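PDB 5VP3: mnemiopsin 1, which probably emits blue light when calcium binds its EF-hand loops, as expected of a light-sensitive, calcium-regulated photoprotein of a ctenophore. Local coordinates for residues 73-87 with 123-135. Sequence-based numbering, arbitrary orientation.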
loop_
_atom_site.group_PDB
_atom_site.type_symbol
_atom_site.label_atom_id
_atom_site.label_comp_id
_atom_site.label_asym_id
_atom_site.label_seq_id
_atom_site.Cartn_x
_atom_site.Cartn_y
_atom_site.Cartn_z
ATOM N N GLN A 73 2.659 12.588 13.371
ATOM C CA GLN A 73 2.457 11.225 12.902
ATOM C C GLN A 73 1.476 11.188 11.745
ATOM O O GLN A 73 1.697 10.490 10.751
ATOM C CB GLN A 73 1.935 10.378 14.035
ATOM C CG GLN A 73 3.075 9.805 14.742
ATOM C CD GLN A 73 2.780 9.523 16.139
ATOM O OE1 GLN A 73 1.593 9.485 16.593
ATOM N NE2 GLN A 73 3.867 9.398 16.893
ATOM N N VAL A 74 0.389 11.953 11.859
ATOM C CA VAL A 74 -0.665 11.924 10.852
ATOM C C VAL A 74 -0.136 12.479 9.553
ATOM O O VAL A 74 -0.425 11.952 8.465
ATOM C CB VAL A 74 -1.904 12.711 11.339
ATOM C CG1 VAL A 74 -2.926 12.896 10.219
ATOM C CG2 VAL A 74 -2.595 11.989 12.477
ATOM N N GLU A 75 0.695 13.522 9.650
ATOM C CA GLU A 75 1.255 14.136 8.456
ATOM C C GLU A 75 2.254 13.193 7.778
ATOM O O GLU A 75 2.286 13.094 6.554
ATOM C CB GLU A 75 1.881 15.487 8.839
ATOM C CG GLU A 75 2.691 16.129 7.745
ATOM C CD GLU A 75 1.869 16.573 6.507
ATOM O OE1 GLU A 75 0.596 16.703 6.540
ATOM O OE2 GLU A 75 2.536 16.800 5.482
ATOM N N LYS A 76 3.057 12.471 8.556
ATOM C CA LYS A 76 3.907 11.429 7.972
ATOM C C LYS A 76 3.101 10.362 7.233
ATOM O O LYS A 76 3.543 9.861 6.188
ATOM C CB LYS A 76 4.757 10.756 9.054
ATOM C CG LYS A 76 5.891 11.603 9.560
ATOM C CD LYS A 76 6.873 12.003 8.427
ATOM C CE LYS A 76 8.041 12.877 8.923
ATOM N NZ LYS A 76 8.836 12.157 9.972
ATOM N N MET A 77 1.972 9.926 7.808
ATOM C CA MET A 77 1.133 8.933 7.158
ATOM C C MET A 77 0.534 9.485 5.878
ATOM O O MET A 77 0.510 8.792 4.849
ATOM C CB MET A 77 0.011 8.486 8.101
ATOM C CG MET A 77 -1.134 7.734 7.380
ATOM S SD MET A 77 -2.346 7.021 8.489
ATOM C CE MET A 77 -3.239 8.463 9.009
ATOM N N ARG A 78 -0.000 10.715 5.935
ATOM C CA ARG A 78 -0.522 11.378 4.736
ATOM C C ARG A 78 0.537 11.418 3.643
ATOM O O ARG A 78 0.283 11.026 2.506
ATOM C CB ARG A 78 -0.998 12.805 5.059
ATOM C CG ARG A 78 -1.697 13.569 3.888
ATOM C CD ARG A 78 -1.547 15.109 3.978
ATOM N NE ARG A 78 -0.117 15.458 3.968
ATOM C CZ ARG A 78 0.692 15.369 2.900
ATOM N NH1 ARG A 78 0.228 14.979 1.724
ATOM N NH2 ARG A 78 1.990 15.663 3.010
ATOM N N ALA A 79 1.739 11.903 3.980
ATOM C CA ALA A 79 2.832 11.965 3.010
ATOM C C ALA A 79 3.144 10.604 2.429
ATOM O O ALA A 79 3.418 10.476 1.228
ATOM C CB ALA A 79 4.090 12.508 3.680
ATOM N N ALA A 80 3.260 9.593 3.296
ATOM C CA ALA A 80 3.619 8.254 2.826
ATOM C C ALA A 80 2.564 7.686 1.893
ATOM O O ALA A 80 2.892 7.073 0.873
ATOM C CB ALA A 80 3.805 7.327 4.014
ATOM N N VAL A 81 1.282 7.877 2.235
ATOM C CA VAL A 81 0.212 7.392 1.388
ATOM C C VAL A 81 0.251 8.103 0.053
ATOM O O VAL A 81 0.088 7.480 -0.994
ATOM C CB VAL A 81 -1.159 7.563 2.078
ATOM C CG1 VAL A 81 -2.260 7.173 1.156
ATOM C CG2 VAL A 81 -1.244 6.691 3.291
ATOM N N HIS A 82 0.497 9.404 0.057
ATOM C CA HIS A 82 0.564 10.129 -1.208
ATOM C C HIS A 82 1.692 9.591 -2.074
ATOM O O HIS A 82 1.533 9.403 -3.285
ATOM C CB HIS A 82 0.812 11.609 -0.970
ATOM C CG HIS A 82 -0.411 12.407 -0.790
ATOM N ND1 HIS A 82 -1.133 12.405 0.381
ATOM C CD2 HIS A 82 -1.031 13.270 -1.624
ATOM C CE1 HIS A 82 -2.149 13.245 0.262
ATOM N NE2 HIS A 82 -2.105 13.781 -0.943
ATOM N N THR A 83 2.862 9.402 -1.481
ATOM C CA THR A 83 4.003 8.939 -2.256
ATOM C C THR A 83 3.738 7.546 -2.787
ATOM O O THR A 83 4.000 7.249 -3.961
ATOM C CB THR A 83 5.258 8.936 -1.386
ATOM O OG1 THR A 83 5.542 10.256 -0.922
ATOM C CG2 THR A 83 6.452 8.401 -2.164
ATOM N N PHE A 84 3.226 6.673 -1.920
ATOM C CA PHE A 84 2.947 5.299 -2.305
ATOM C C PHE A 84 1.998 5.254 -3.490
ATOM O O PHE A 84 2.280 4.589 -4.495
ATOM C CB PHE A 84 2.366 4.530 -1.117
ATOM C CG PHE A 84 2.252 3.039 -1.350
ATOM C CD1 PHE A 84 3.369 2.237 -1.331
ATOM C CD2 PHE A 84 1.018 2.455 -1.547
ATOM C CE1 PHE A 84 3.259 0.879 -1.507
ATOM C CE2 PHE A 84 0.883 1.094 -1.727
ATOM C CZ PHE A 84 1.997 0.294 -1.716
ATOM N N PHE A 85 0.885 5.980 -3.425
ATOM C CA PHE A 85 -0.083 5.813 -4.503
ATOM C C PHE A 85 0.326 6.570 -5.760
ATOM O O PHE A 85 0.063 6.101 -6.869
ATOM C CB PHE A 85 -1.498 6.161 -4.008
ATOM C CG PHE A 85 -2.113 5.027 -3.242
ATOM C CD1 PHE A 85 -2.751 4.007 -3.921
ATOM C CD2 PHE A 85 -1.946 4.924 -1.877
ATOM C CE1 PHE A 85 -3.275 2.926 -3.249
ATOM C CE2 PHE A 85 -2.480 3.846 -1.182
ATOM C CZ PHE A 85 -3.135 2.832 -1.887
ATOM N N PHE A 86 1.059 7.667 -5.627
ATOM C CA PHE A 86 1.686 8.275 -6.798
ATOM C C PHE A 86 2.574 7.275 -7.522
ATOM O O PHE A 86 2.572 7.191 -8.758
ATOM C CB PHE A 86 2.503 9.495 -6.358
ATOM C CG PHE A 86 3.076 10.299 -7.481
ATOM C CD1 PHE A 86 2.306 10.648 -8.581
ATOM C CD2 PHE A 86 4.388 10.766 -7.400
ATOM C CE1 PHE A 86 2.846 11.419 -9.602
ATOM C CE2 PHE A 86 4.929 11.538 -8.398
ATOM C CZ PHE A 86 4.164 11.857 -9.514
ATOM N N HIS A 87 3.372 6.525 -6.778
ATOM C CA HIS A 87 4.234 5.557 -7.436
ATOM C C HIS A 87 3.470 4.323 -7.907
ATOM O O HIS A 87 3.977 3.586 -8.771
ATOM C CB HIS A 87 5.373 5.187 -6.495
ATOM C CG HIS A 87 6.461 6.207 -6.463
ATOM N ND1 HIS A 87 7.720 5.961 -6.967
ATOM C CD2 HIS A 87 6.472 7.488 -6.020
ATOM C CE1 HIS A 87 8.464 7.048 -6.825
ATOM N NE2 HIS A 87 7.733 7.982 -6.243
ATOM N N LEU A 123 9.381 1.765 -0.821
ATOM C CA LEU A 123 8.260 2.653 -0.536
ATOM C C LEU A 123 7.195 1.923 0.244
ATOM O O LEU A 123 6.413 2.567 0.955
ATOM C CB LEU A 123 7.673 3.252 -1.813
ATOM C CG LEU A 123 8.669 4.078 -2.628
ATOM C CD1 LEU A 123 8.032 4.629 -3.894
ATOM C CD2 LEU A 123 9.196 5.220 -1.791
ATOM N N ILE A 124 7.189 0.596 0.175
ATOM C CA ILE A 124 6.283 -0.172 1.025
ATOM C C ILE A 124 6.689 -0.025 2.476
ATOM O O ILE A 124 5.837 0.070 3.353
ATOM C CB ILE A 124 6.260 -1.654 0.643
ATOM C CG1 ILE A 124 5.702 -1.840 -0.761
ATOM C CG2 ILE A 124 5.401 -2.429 1.671
ATOM C CD1 ILE A 124 5.750 -3.300 -1.251
ATOM N N ALA A 125 7.999 -0.044 2.750
ATOM C CA ALA A 125 8.474 0.125 4.122
ATOM C C ALA A 125 8.179 1.519 4.626
ATOM O O ALA A 125 7.829 1.700 5.794
ATOM C CB ALA A 125 9.975 -0.156 4.206
ATOM N N LEU A 126 8.334 2.521 3.767
ATOM C CA LEU A 126 7.937 3.880 4.127
ATOM C C LEU A 126 6.462 3.931 4.549
ATOM O O LEU A 126 6.104 4.568 5.548
ATOM C CB LEU A 126 8.199 4.828 2.934
ATOM C CG LEU A 126 7.538 6.218 2.950
ATOM C CD1 LEU A 126 8.216 7.130 3.961
ATOM C CD2 LEU A 126 7.595 6.881 1.629
ATOM N N LEU A 127 5.580 3.309 3.768
ATOM C CA LEU A 127 4.156 3.321 4.111
ATOM C C LEU A 127 3.907 2.588 5.426
ATOM O O LEU A 127 3.149 3.050 6.282
ATOM C CB LEU A 127 3.374 2.675 2.976
ATOM C CG LEU A 127 1.861 2.561 3.050
ATOM C CD1 LEU A 127 1.279 3.904 2.913
ATOM C CD2 LEU A 127 1.315 1.679 1.957
ATOM N N SER A 128 4.569 1.456 5.623
ATOM C CA SER A 128 4.336 0.669 6.830
ATOM C C SER A 128 4.823 1.402 8.067
ATOM O O SER A 128 4.119 1.443 9.088
ATOM C CB SER A 128 5.032 -0.687 6.686
ATOM O OG SER A 128 4.873 -1.476 7.829
ATOM N N ASN A 129 6.019 1.995 8.008
ATOM C CA ASN A 129 6.561 2.683 9.177
ATOM C C ASN A 129 5.823 3.979 9.509
ATOM O O ASN A 129 5.808 4.399 10.684
ATOM C CB ASN A 129 8.053 2.928 8.956
ATOM C CG ASN A 129 8.867 1.644 9.176
ATOM O OD1 ASN A 129 8.649 0.934 10.149
ATOM N ND2 ASN A 129 9.756 1.322 8.259
ATOM N N ALA A 130 5.168 4.604 8.528
ATOM C CA ALA A 130 4.336 5.752 8.866
ATOM C C ALA A 130 3.030 5.314 9.510
ATOM O O ALA A 130 2.540 5.946 10.462
ATOM C CB ALA A 130 4.046 6.583 7.619
ATOM N N TYR A 131 2.427 4.267 8.993
ATOM C CA TYR A 131 1.206 3.794 9.615
ATOM C C TYR A 131 1.488 3.273 11.010
ATOM O O TYR A 131 0.651 3.400 11.908
ATOM C CB TYR A 131 0.597 2.686 8.790
ATOM C CG TYR A 131 -0.511 3.096 7.876
ATOM C CD1 TYR A 131 -0.254 3.456 6.578
ATOM C CD2 TYR A 131 -1.828 3.077 8.302
ATOM C CE1 TYR A 131 -1.284 3.803 5.712
ATOM C CE2 TYR A 131 -2.846 3.433 7.467
ATOM C CZ TYR A 131 -2.563 3.810 6.159
ATOM O OH TYR A 131 -3.557 4.142 5.267
ATOM N N TYR A 132 2.649 2.651 11.186
ATOM C CA TYR A 132 3.013 2.030 12.453
ATOM C C TYR A 132 2.701 2.951 13.606
ATOM O O TYR A 132 1.990 2.588 14.543
ATOM C CB TYR A 132 4.505 1.698 12.450
ATOM C CG TYR A 132 4.979 0.760 13.521
ATOM C CD1 TYR A 132 4.971 -0.595 13.317
ATOM C CD2 TYR A 132 5.520 1.245 14.720
ATOM C CE1 TYR A 132 5.447 -1.491 14.305
ATOM C CE2 TYR A 132 5.984 0.380 15.700
ATOM C CZ TYR A 132 5.949 -0.984 15.482
ATOM O OH TYR A 132 6.427 -1.829 16.434
ATOM N N ASP A 133 3.264 4.146 13.558
ATOM C CA ASP A 133 3.109 5.074 14.658
ATOM C C ASP A 133 1.658 5.491 14.819
ATOM O O ASP A 133 1.206 5.767 15.922
ATOM C CB ASP A 133 4.003 6.282 14.424
ATOM C CG ASP A 133 5.464 5.917 14.396
ATOM O OD1 ASP A 133 5.841 4.930 15.057
ATOM O OD2 ASP A 133 6.225 6.626 13.722
ATOM N N VAL A 134 0.915 5.585 13.734
ATOM C CA VAL A 134 -0.480 5.961 13.876
ATOM C C VAL A 134 -1.273 4.817 14.506
ATOM O O VAL A 134 -2.150 5.038 15.355
ATOM C CB VAL A 134 -1.013 6.394 12.498
ATOM C CG1 VAL A 134 -2.484 6.636 12.519
ATOM C CG2 VAL A 134 -0.321 7.667 12.077
ATOM N N LEU A 135 -0.970 3.581 14.114
ATOM C CA LEU A 135 -1.650 2.419 14.687
ATOM C C LEU A 135 -1.340 2.266 16.163
ATOM O O LEU A 135 -2.150 1.743 16.927
ATOM C CB LEU A 135 -1.225 1.127 13.963
ATOM C CG LEU A 135 -1.999 0.637 12.737
ATOM C CD1 LEU A 135 -2.067 1.676 11.768
ATOM C CD2 LEU A 135 -1.245 -0.516 12.141
HETATM O O HOH W 1 3.373 8.003 11.616
HETATM O O HOH W 2 6.582 8.583 15.758
#
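A80 and A130 meet at the middle of two antiparallel helices, their CB atoms 3.7 Å apart, and these small side chains allow the axes of segments 73-87 and 123-135 to come within 8.3 Å at an angle of 153°. Toward the C-terminal end of 73-87, L127 lays CD2 almost centrally over one face of the F84 ring, 3.6 Å from its centroid. F84 is placed there by a CG anti to the backbone N (chi1 -171°), and its CE1 edge meets I124 CG1. One turn on, L123 CD1 sits over the H87 ring, 3.5 Å from the centroid and displaced toward the rim. On the other side of the alanines, the M77 chain, extended as far as SD, carries the sulfur over the Y131 face in a Met-aromatic contact, 4.0 Å from the centroid, then bends at chi3 (75°) to turn CE to V134 CG1. V81 CG2 touches both L127 CD1 and Y131 CE1. Q73 CG packs on D133 CB, and a water accepts from Q73 NE2 and donates weakly to D133 OD2. Segment 123-135 is the entering helix of the cadmium-bearing EF-hand loop that begins at D136; without direct hydrogen bonds, apolar, CH-pi and sulfur-aromatic packing holds it to 73-87.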